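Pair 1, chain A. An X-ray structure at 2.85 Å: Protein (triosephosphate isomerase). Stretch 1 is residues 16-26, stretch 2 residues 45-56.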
# COMPACT_ATOMS: atom_id res chain seq x y z
N THR A 16 -31.99 -12.37 -2.64
CA THR A 16 -32.73 -11.38 -3.41
C THR A 16 -33.98 -11.04 -2.63
O THR A 16 -34.43 -11.84 -1.81
CB THR A 16 -33.17 -11.95 -4.76
OG1 THR A 16 -33.94 -13.13 -4.54
CG2 THR A 16 -31.96 -12.28 -5.62
N ILE A 17 -34.56 -9.87 -2.88
CA ILE A 17 -35.75 -9.45 -2.16
C ILE A 17 -36.81 -10.54 -2.02
O ILE A 17 -37.52 -10.60 -1.02
CB ILE A 17 -36.40 -8.22 -2.81
CG1 ILE A 17 -35.39 -7.07 -2.85
CG2 ILE A 17 -37.64 -7.81 -2.03
CD1 ILE A 17 -36.00 -5.73 -3.23
N SER A 18 -36.91 -11.41 -3.02
CA SER A 18 -37.89 -12.49 -2.98
C SER A 18 -37.47 -13.54 -1.95
O SER A 18 -38.13 -13.71 -0.93
CB SER A 18 -38.02 -13.13 -4.36
OG SER A 18 -36.78 -13.64 -4.81
N GLU A 19 -36.36 -14.23 -2.22
CA GLU A 19 -35.85 -15.25 -1.31
C GLU A 19 -35.85 -14.71 0.12
O GLU A 19 -36.14 -15.42 1.07
CB GLU A 19 -34.43 -15.64 -1.71
CG GLU A 19 -34.32 -16.11 -3.14
CD GLU A 19 -32.89 -16.32 -3.57
OE1 GLU A 19 -32.12 -15.34 -3.61
OE2 GLU A 19 -32.52 -17.48 -3.88
N ALA A 20 -35.52 -13.43 0.25
CA ALA A 20 -35.47 -12.78 1.54
C ALA A 20 -36.85 -12.71 2.20
O ALA A 20 -37.02 -13.21 3.32
CB ALA A 20 -34.89 -11.38 1.39
N LYS A 21 -37.82 -12.09 1.53
CA LYS A 21 -39.17 -11.96 2.08
C LYS A 21 -39.73 -13.29 2.57
O LYS A 21 -40.41 -13.35 3.59
CB LYS A 21 -40.13 -11.36 1.03
CG LYS A 21 -39.85 -9.91 0.66
CD LYS A 21 -40.85 -9.39 -0.36
CE LYS A 21 -42.16 -8.98 0.29
NZ LYS A 21 -41.99 -7.85 1.25
N LYS A 22 -39.43 -14.35 1.82
CA LYS A 22 -39.90 -15.68 2.16
C LYS A 22 -39.30 -16.11 3.49
O LYS A 22 -39.98 -16.15 4.51
CB LYS A 22 -39.48 -16.66 1.06
CG LYS A 22 -40.01 -16.27 -0.31
CD LYS A 22 -39.65 -17.27 -1.39
CE LYS A 22 -40.28 -16.86 -2.72
NZ LYS A 22 -40.09 -17.87 -3.80
N PHE A 23 -38.00 -16.41 3.45
CA PHE A 23 -37.25 -16.84 4.61
C PHE A 23 -37.61 -16.08 5.89
O PHE A 23 -37.80 -16.67 6.95
CB PHE A 23 -35.76 -16.69 4.32
CG PHE A 23 -34.87 -17.30 5.36
CD1 PHE A 23 -35.38 -18.18 6.30
CD2 PHE A 23 -33.52 -16.98 5.40
CE1 PHE A 23 -34.55 -18.74 7.28
CE2 PHE A 23 -32.69 -17.53 6.37
CZ PHE A 23 -33.21 -18.41 7.32
N VAL A 24 -37.70 -14.76 5.79
CA VAL A 24 -38.01 -13.92 6.94
C VAL A 24 -39.38 -14.23 7.57
O VAL A 24 -39.49 -14.42 8.79
CB VAL A 24 -37.92 -12.43 6.56
CG1 VAL A 24 -38.34 -11.56 7.73
CG2 VAL A 24 -36.49 -12.09 6.14
N SER A 25 -40.42 -14.27 6.75
CA SER A 25 -41.76 -14.57 7.25
C SER A 25 -41.74 -15.93 7.96
O SER A 25 -42.25 -16.07 9.07
CB SER A 25 -42.76 -14.62 6.09
OG SER A 25 -42.80 -13.38 5.41
N LEU A 26 -41.13 -16.91 7.30
CA LEU A 26 -40.99 -18.25 7.86
C LEU A 26 -40.57 -18.12 9.33
O LEU A 26 -41.25 -18.62 10.23
CB LEU A 26 -39.93 -19.02 7.07
CG LEU A 26 -39.24 -20.24 7.70
CD1 LEU A 26 -40.28 -21.25 8.15
CD2 LEU A 26 -38.29 -20.87 6.70
N PHE A 45 -28.09 -4.67 1.70
CA PHE A 45 -28.78 -3.38 1.61
C PHE A 45 -30.01 -3.42 0.70
O PHE A 45 -31.10 -3.01 1.10
CB PHE A 45 -27.83 -2.31 1.07
CG PHE A 45 -26.67 -2.03 1.95
CD1 PHE A 45 -26.86 -1.59 3.26
CD2 PHE A 45 -25.38 -2.17 1.47
CE1 PHE A 45 -25.77 -1.29 4.08
CE2 PHE A 45 -24.29 -1.87 2.27
CZ PHE A 45 -24.48 -1.43 3.58
N THR A 46 -29.82 -3.90 -0.52
CA THR A 46 -30.89 -3.99 -1.50
C THR A 46 -32.19 -4.49 -0.90
O THR A 46 -33.26 -3.95 -1.19
CB THR A 46 -30.50 -4.92 -2.67
OG1 THR A 46 -30.25 -6.24 -2.17
CG2 THR A 46 -29.26 -4.40 -3.38
N ALA A 47 -32.09 -5.50 -0.04
CA ALA A 47 -33.26 -6.11 0.58
C ALA A 47 -33.54 -5.80 2.05
O ALA A 47 -33.99 -6.68 2.78
CB ALA A 47 -33.20 -7.61 0.39
N LEU A 48 -33.29 -4.58 2.50
CA LEU A 48 -33.54 -4.27 3.90
C LEU A 48 -34.94 -3.74 4.12
O LEU A 48 -35.62 -4.15 5.06
CB LEU A 48 -32.55 -3.24 4.44
CG LEU A 48 -31.09 -3.67 4.61
CD1 LEU A 48 -30.30 -2.48 5.13
CD2 LEU A 48 -30.99 -4.83 5.56
N SER A 49 -35.36 -2.82 3.27
CA SER A 49 -36.69 -2.22 3.37
C SER A 49 -37.80 -3.25 3.35
O SER A 49 -38.78 -3.14 4.09
CB SER A 49 -36.91 -1.23 2.22
OG SER A 49 -38.26 -0.82 2.16
N GLU A 50 -37.66 -4.25 2.50
CA GLU A 50 -38.66 -5.29 2.38
C GLU A 50 -38.72 -6.09 3.68
O GLU A 50 -39.77 -6.14 4.33
CB GLU A 50 -38.32 -6.20 1.19
CG GLU A 50 -39.50 -6.50 0.28
CD GLU A 50 -40.21 -5.24 -0.19
OE1 GLU A 50 -39.55 -4.37 -0.80
OE2 GLU A 50 -41.44 -5.12 0.04
N VAL A 51 -37.60 -6.70 4.04
CA VAL A 51 -37.50 -7.48 5.27
C VAL A 51 -37.90 -6.57 6.43
O VAL A 51 -38.48 -7.01 7.42
CB VAL A 51 -36.06 -7.97 5.50
CG1 VAL A 51 -35.90 -8.49 6.92
CG2 VAL A 51 -35.71 -9.06 4.50
N GLY A 52 -37.59 -5.29 6.28
CA GLY A 52 -37.90 -4.33 7.31
C GLY A 52 -39.35 -4.32 7.76
O GLY A 52 -39.62 -4.24 8.95
N GLU A 53 -40.27 -4.41 6.81
CA GLU A 53 -41.69 -4.40 7.16
C GLU A 53 -42.16 -5.76 7.66
O GLU A 53 -43.11 -5.84 8.44
CB GLU A 53 -42.53 -3.93 5.96
CG GLU A 53 -42.26 -2.47 5.60
CD GLU A 53 -43.15 -1.96 4.48
OE1 GLU A 53 -44.02 -2.73 4.01
OE2 GLU A 53 -42.97 -0.79 4.07
N ILE A 54 -41.50 -6.83 7.23
CA ILE A 54 -41.86 -8.17 7.68
C ILE A 54 -41.47 -8.34 9.16
O ILE A 54 -41.81 -9.35 9.79
CB ILE A 54 -41.14 -9.26 6.86
CG1 ILE A 54 -41.54 -9.16 5.40
CG2 ILE A 54 -41.48 -10.65 7.40
CD1 ILE A 54 -40.88 -10.21 4.52
N LEU A 55 -40.77 -7.36 9.71
CA LEU A 55 -40.34 -7.43 11.10
C LEU A 55 -40.97 -6.37 11.99
O LEU A 55 -40.97 -6.50 13.21
CB LEU A 55 -38.81 -7.33 11.17
CG LEU A 55 -38.03 -8.64 11.14
CD1 LEU A 55 -38.66 -9.60 10.16
CD2 LEU A 55 -36.59 -8.36 10.78
N SER A 56 -41.50 -5.31 11.38
CA SER A 56 -42.12 -4.22 12.13
C SER A 56 -43.09 -4.71 13.19
O SER A 56 -44.25 -4.98 12.90
CB SER A 56 -42.86 -3.27 11.18
OG SER A 56 -41.96 -2.64 10.28

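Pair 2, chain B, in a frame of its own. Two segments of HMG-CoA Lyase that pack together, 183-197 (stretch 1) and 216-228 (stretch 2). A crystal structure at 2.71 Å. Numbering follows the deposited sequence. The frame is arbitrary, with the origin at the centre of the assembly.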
# COMPACT_ATOMS: atom_id res chain seq x y z
N ALA B 183 -9.87 -5.19 -5.37
CA ALA B 183 -10.81 -4.10 -5.13
C ALA B 183 -10.05 -2.79 -5.25
O ALA B 183 -8.89 -2.72 -4.88
CB ALA B 183 -11.42 -4.22 -3.75
N ASN B 184 -10.71 -1.77 -5.79
CA ASN B 184 -10.09 -0.46 -5.94
C ASN B 184 -10.97 0.56 -5.25
O ASN B 184 -12.17 0.34 -5.06
CB ASN B 184 -9.96 -0.09 -7.41
CG ASN B 184 -11.26 -0.21 -8.14
OD1 ASN B 184 -11.56 -1.27 -8.69
ND2 ASN B 184 -12.06 0.85 -8.12
N PRO B 185 -10.39 1.71 -4.86
CA PRO B 185 -11.11 2.78 -4.18
C PRO B 185 -12.38 3.18 -4.87
O PRO B 185 -13.31 3.69 -4.26
CB PRO B 185 -10.09 3.92 -4.16
CG PRO B 185 -8.78 3.19 -4.10
CD PRO B 185 -8.99 2.09 -5.11
N ALA B 186 -12.44 2.94 -6.17
CA ALA B 186 -13.64 3.30 -6.90
C ALA B 186 -14.72 2.26 -6.63
O ALA B 186 -15.88 2.60 -6.41
CB ALA B 186 -13.35 3.38 -8.38
N GLN B 187 -14.33 0.99 -6.63
CA GLN B 187 -15.26 -0.10 -6.39
C GLN B 187 -15.78 -0.10 -4.96
O GLN B 187 -16.97 -0.30 -4.71
CB GLN B 187 -14.56 -1.42 -6.68
CG GLN B 187 -15.49 -2.58 -7.00
CD GLN B 187 -14.74 -3.90 -7.07
OE1 GLN B 187 -13.63 -3.97 -7.59
NE2 GLN B 187 -15.36 -4.96 -6.54
N VAL B 188 -14.89 0.12 -4.01
CA VAL B 188 -15.31 0.13 -2.61
C VAL B 188 -16.26 1.30 -2.34
O VAL B 188 -17.02 1.29 -1.37
CB VAL B 188 -14.11 0.23 -1.62
CG1 VAL B 188 -13.10 -0.85 -1.93
CG2 VAL B 188 -13.46 1.60 -1.68
N GLU B 189 -16.20 2.30 -3.19
CA GLU B 189 -17.06 3.46 -2.99
C GLU B 189 -18.46 3.19 -3.48
O GLU B 189 -19.43 3.48 -2.79
CB GLU B 189 -16.47 4.66 -3.71
CG GLU B 189 -17.09 5.98 -3.32
CD GLU B 189 -16.50 7.13 -4.11
OE1 GLU B 189 -15.25 7.30 -4.10
OE2 GLU B 189 -17.28 7.86 -4.75
N THR B 190 -18.59 2.62 -4.68
CA THR B 190 -19.91 2.33 -5.22
C THR B 190 -20.53 1.22 -4.39
O THR B 190 -21.73 1.25 -4.11
CB THR B 190 -19.85 1.89 -6.71
OG1 THR B 190 -19.35 0.56 -6.80
CG2 THR B 190 -18.95 2.82 -7.50
N VAL B 191 -19.72 0.25 -3.98
CA VAL B 191 -20.24 -0.85 -3.19
C VAL B 191 -20.74 -0.36 -1.85
O VAL B 191 -21.89 -0.60 -1.49
CB VAL B 191 -19.18 -1.92 -2.95
CG1 VAL B 191 -19.65 -2.89 -1.88
CG2 VAL B 191 -18.90 -2.67 -4.24
N LEU B 192 -19.88 0.32 -1.09
CA LEU B 192 -20.29 0.84 0.21
C LEU B 192 -21.43 1.84 0.08
O LEU B 192 -22.20 2.05 1.02
CB LEU B 192 -19.10 1.48 0.93
CG LEU B 192 -18.08 0.50 1.49
CD1 LEU B 192 -16.94 1.27 2.11
CD2 LEU B 192 -18.74 -0.40 2.51
N GLU B 193 -21.54 2.46 -1.08
CA GLU B 193 -22.59 3.43 -1.33
C GLU B 193 -23.94 2.71 -1.32
O GLU B 193 -24.90 3.19 -0.73
CB GLU B 193 -22.39 4.08 -2.69
CG GLU B 193 -23.22 5.32 -2.95
CD GLU B 193 -22.62 6.57 -2.30
OE1 GLU B 193 -22.90 6.82 -1.10
OE2 GLU B 193 -21.86 7.30 -3.00
N ALA B 194 -24.00 1.57 -2.00
CA ALA B 194 -25.22 0.78 -2.11
C ALA B 194 -25.54 0.06 -0.81
O ALA B 194 -26.71 -0.12 -0.46
CB ALA B 194 -25.09 -0.23 -3.24
N LEU B 195 -24.51 -0.35 -0.08
CA LEU B 195 -24.71 -1.04 1.19
C LEU B 195 -25.07 -0.07 2.31
O LEU B 195 -26.11 -0.20 2.94
CB LEU B 195 -23.46 -1.84 1.58
CG LEU B 195 -23.24 -3.18 0.86
CD1 LEU B 195 -21.82 -3.65 1.12
CD2 LEU B 195 -24.24 -4.22 1.34
N LEU B 196 -24.21 0.93 2.53
CA LEU B 196 -24.46 1.90 3.59
C LEU B 196 -25.84 2.53 3.52
O LEU B 196 -26.33 3.10 4.50
CB LEU B 196 -23.40 2.99 3.60
CG LEU B 196 -22.03 2.55 4.10
CD1 LEU B 196 -21.05 3.70 3.98
CD2 LEU B 196 -22.14 2.07 5.54
N ALA B 197 -26.47 2.44 2.36
CA ALA B 197 -27.79 3.01 2.18
C ALA B 197 -28.89 2.02 2.58
O ALA B 197 -30.03 2.15 2.14
CB ALA B 197 -27.97 3.44 0.73
N LEU B 216 -4.67 -0.39 1.96
CA LEU B 216 -4.74 0.87 2.65
C LEU B 216 -5.48 1.92 1.83
O LEU B 216 -6.20 2.75 2.38
CB LEU B 216 -3.34 1.33 3.01
CG LEU B 216 -2.83 0.97 4.40
CD1 LEU B 216 -3.04 -0.48 4.70
CD2 LEU B 216 -1.37 1.32 4.48
N ALA B 217 -5.30 1.87 0.51
CA ALA B 217 -5.96 2.80 -0.40
C ALA B 217 -7.46 2.62 -0.30
O ALA B 217 -8.21 3.57 -0.17
CB ALA B 217 -5.51 2.55 -1.81
N ASN B 218 -7.89 1.37 -0.37
CA ASN B 218 -9.30 1.10 -0.25
C ASN B 218 -9.77 1.51 1.13
O ASN B 218 -10.90 1.96 1.32
CB ASN B 218 -9.59 -0.39 -0.47
CG ASN B 218 -9.21 -0.84 -1.87
OD1 ASN B 218 -9.45 -0.13 -2.84
ND2 ASN B 218 -8.64 -2.03 -1.97
N MSE B 219 -8.90 1.38 2.12
CA MSE B 219 -9.29 1.74 3.47
C MSE B 219 -9.62 3.22 3.59
O MSE B 219 -10.56 3.60 4.29
CB MSE B 219 -8.18 1.40 4.41
CG MSE B 219 -8.67 1.21 5.79
SE MSE B 219 -7.31 0.19 6.64
CE MSE B 219 -7.45 -1.47 5.63
N VAL B 220 -8.84 4.06 2.92
CA VAL B 220 -9.08 5.48 2.97
C VAL B 220 -10.46 5.78 2.44
O VAL B 220 -11.23 6.51 3.06
CB VAL B 220 -8.03 6.26 2.17
CG1 VAL B 220 -8.45 7.72 2.05
CG2 VAL B 220 -6.68 6.16 2.85
N THR B 221 -10.78 5.22 1.28
CA THR B 221 -12.10 5.43 0.68
C THR B 221 -13.19 5.01 1.68
O THR B 221 -14.17 5.72 1.86
CB THR B 221 -12.25 4.60 -0.60
OG1 THR B 221 -11.25 4.99 -1.54
CG2 THR B 221 -13.62 4.82 -1.23
N ALA B 222 -13.00 3.86 2.31
CA ALA B 222 -13.95 3.39 3.29
C ALA B 222 -14.02 4.36 4.48
O ALA B 222 -15.10 4.73 4.92
CB ALA B 222 -13.56 2.00 3.78
N LEU B 223 -12.86 4.78 4.98
CA LEU B 223 -12.86 5.72 6.09
C LEU B 223 -13.70 6.94 5.76
O LEU B 223 -14.31 7.55 6.63
CB LEU B 223 -11.44 6.16 6.43
CG LEU B 223 -10.69 5.25 7.38
CD1 LEU B 223 -9.25 5.67 7.38
CD2 LEU B 223 -11.29 5.33 8.77
N GLN B 224 -13.72 7.29 4.48
CA GLN B 224 -14.48 8.44 4.02
C GLN B 224 -15.97 8.15 3.92
O GLN B 224 -16.78 9.06 4.06
CB GLN B 224 -13.98 8.87 2.65
CG GLN B 224 -12.64 9.57 2.64
CD GLN B 224 -12.21 9.94 1.22
OE1 GLN B 224 -11.21 10.63 1.02
NE2 GLN B 224 -12.97 9.48 0.23
N MSE B 225 -16.32 6.89 3.68
CA MSE B 225 -17.72 6.52 3.58
C MSE B 225 -18.37 6.39 4.95
O MSE B 225 -19.59 6.48 5.05
CB MSE B 225 -17.88 5.21 2.83
CG MSE B 225 -17.41 5.25 1.37
SE MSE B 225 -18.39 6.55 0.30
CE MSE B 225 -20.18 5.95 0.81
N GLY B 226 -17.56 6.13 5.98
CA GLY B 226 -18.10 5.98 7.33
C GLY B 226 -17.73 4.71 8.09
O GLY B 226 -17.86 4.66 9.31
N ILE B 227 -17.28 3.68 7.38
CA ILE B 227 -16.89 2.44 8.04
C ILE B 227 -15.82 2.78 9.09
O ILE B 227 -14.96 3.62 8.84
CB ILE B 227 -16.29 1.42 7.02
CG1 ILE B 227 -17.40 0.73 6.23
CG2 ILE B 227 -15.50 0.37 7.75
CD1 ILE B 227 -18.08 1.61 5.26
N THR B 228 -15.88 2.14 10.25
CA THR B 228 -14.90 2.42 11.29
C THR B 228 -14.34 1.13 11.88
O THR B 228 -13.68 1.14 12.92
CB THR B 228 -15.54 3.27 12.42
OG1 THR B 228 -16.65 2.56 13.00
CG2 THR B 228 -16.04 4.62 11.88

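In both pairs two helices run side by side in nearly the same direction, crossing at -19° in pair 1 and -30° in pair 2, with closest approaches of 9.2 and 8.5 Å. Fourteen central residues superpose with an RMSD of 0.6 Å, so the two contacts can be compared position by position.

At the start of the first helix I17(A) matches P185(B), and opposite them A47(A) matches N218(B). In pair 1 this corner is apolar: I17(A) CG1 lies 3.9 Å from A47(A) CB, and with CA atoms 5.0 Å apart, the small methyl of A47(A) fits the narrow space. Pair 2 comes as close, 4.6 Å between the CA atoms of P185(B) and N218(B), but with a polar residue. The amide of N218(B) reaches back to the loop before the helix, where ND2 donates a hydrogen bond to A183(B) O at 3.0 Å. Proline suits a first turn, since its nitrogen has no hydrogen to give and none is required of it there.

One turn on, A20(A) matches V188(B), and both point toward the partner helix. A20(A) CB packs 4.0 Å from V51(A) CG2; in pair 2 the larger V188(B) takes the place of A20(A), and its CG2 lies 3.3 Å from T221(B) CG2, while V51(A) is replaced by the small A222(B).

The flank differs in chemistry as well. K21(A) matches E189(B), and E50(A) matches T221(B). The long lysine, leaving its backbone sideways, bends its end nearer, and K21(A) NZ forms a salt bridge with E50(A) OE2 at 3.0 Å. Pair 2 has no such charge pairing: the aliphatic part of E189(B) covers its neighbours, with CB 3.8 Å from T221(B) CG2 and CG 3.9 Å from M225(B) SE.

Farther along, V24(A) matches L192(B), and I54(A) matches M225(B), whose side-chain centres fall just 0.4 Å apart. V24(A) CG2 lies 3.5 Å from V51(A) CG2, and V24(A) CG1 lies 3.3 Å from I54(A) CG2. L192(B), with the longer reach of leucine, brings CD1 to 3.8 Å from CB of A222(B), the small counterpart of V51(A). The selenomethionine M225(B), flexible and long, fits as a knob among E189(B), L192(B), E193(B) and L196(B).

Last, L55(A) matches G226(B). L55(A) CD1 packs 3.1 Å from V24(A) CG1, whereas G226(B) leaves the helix with positive phi, a conformation that calls for glycine; I227(B) CD1 then packs 3.4 Å from L192(B) CD1.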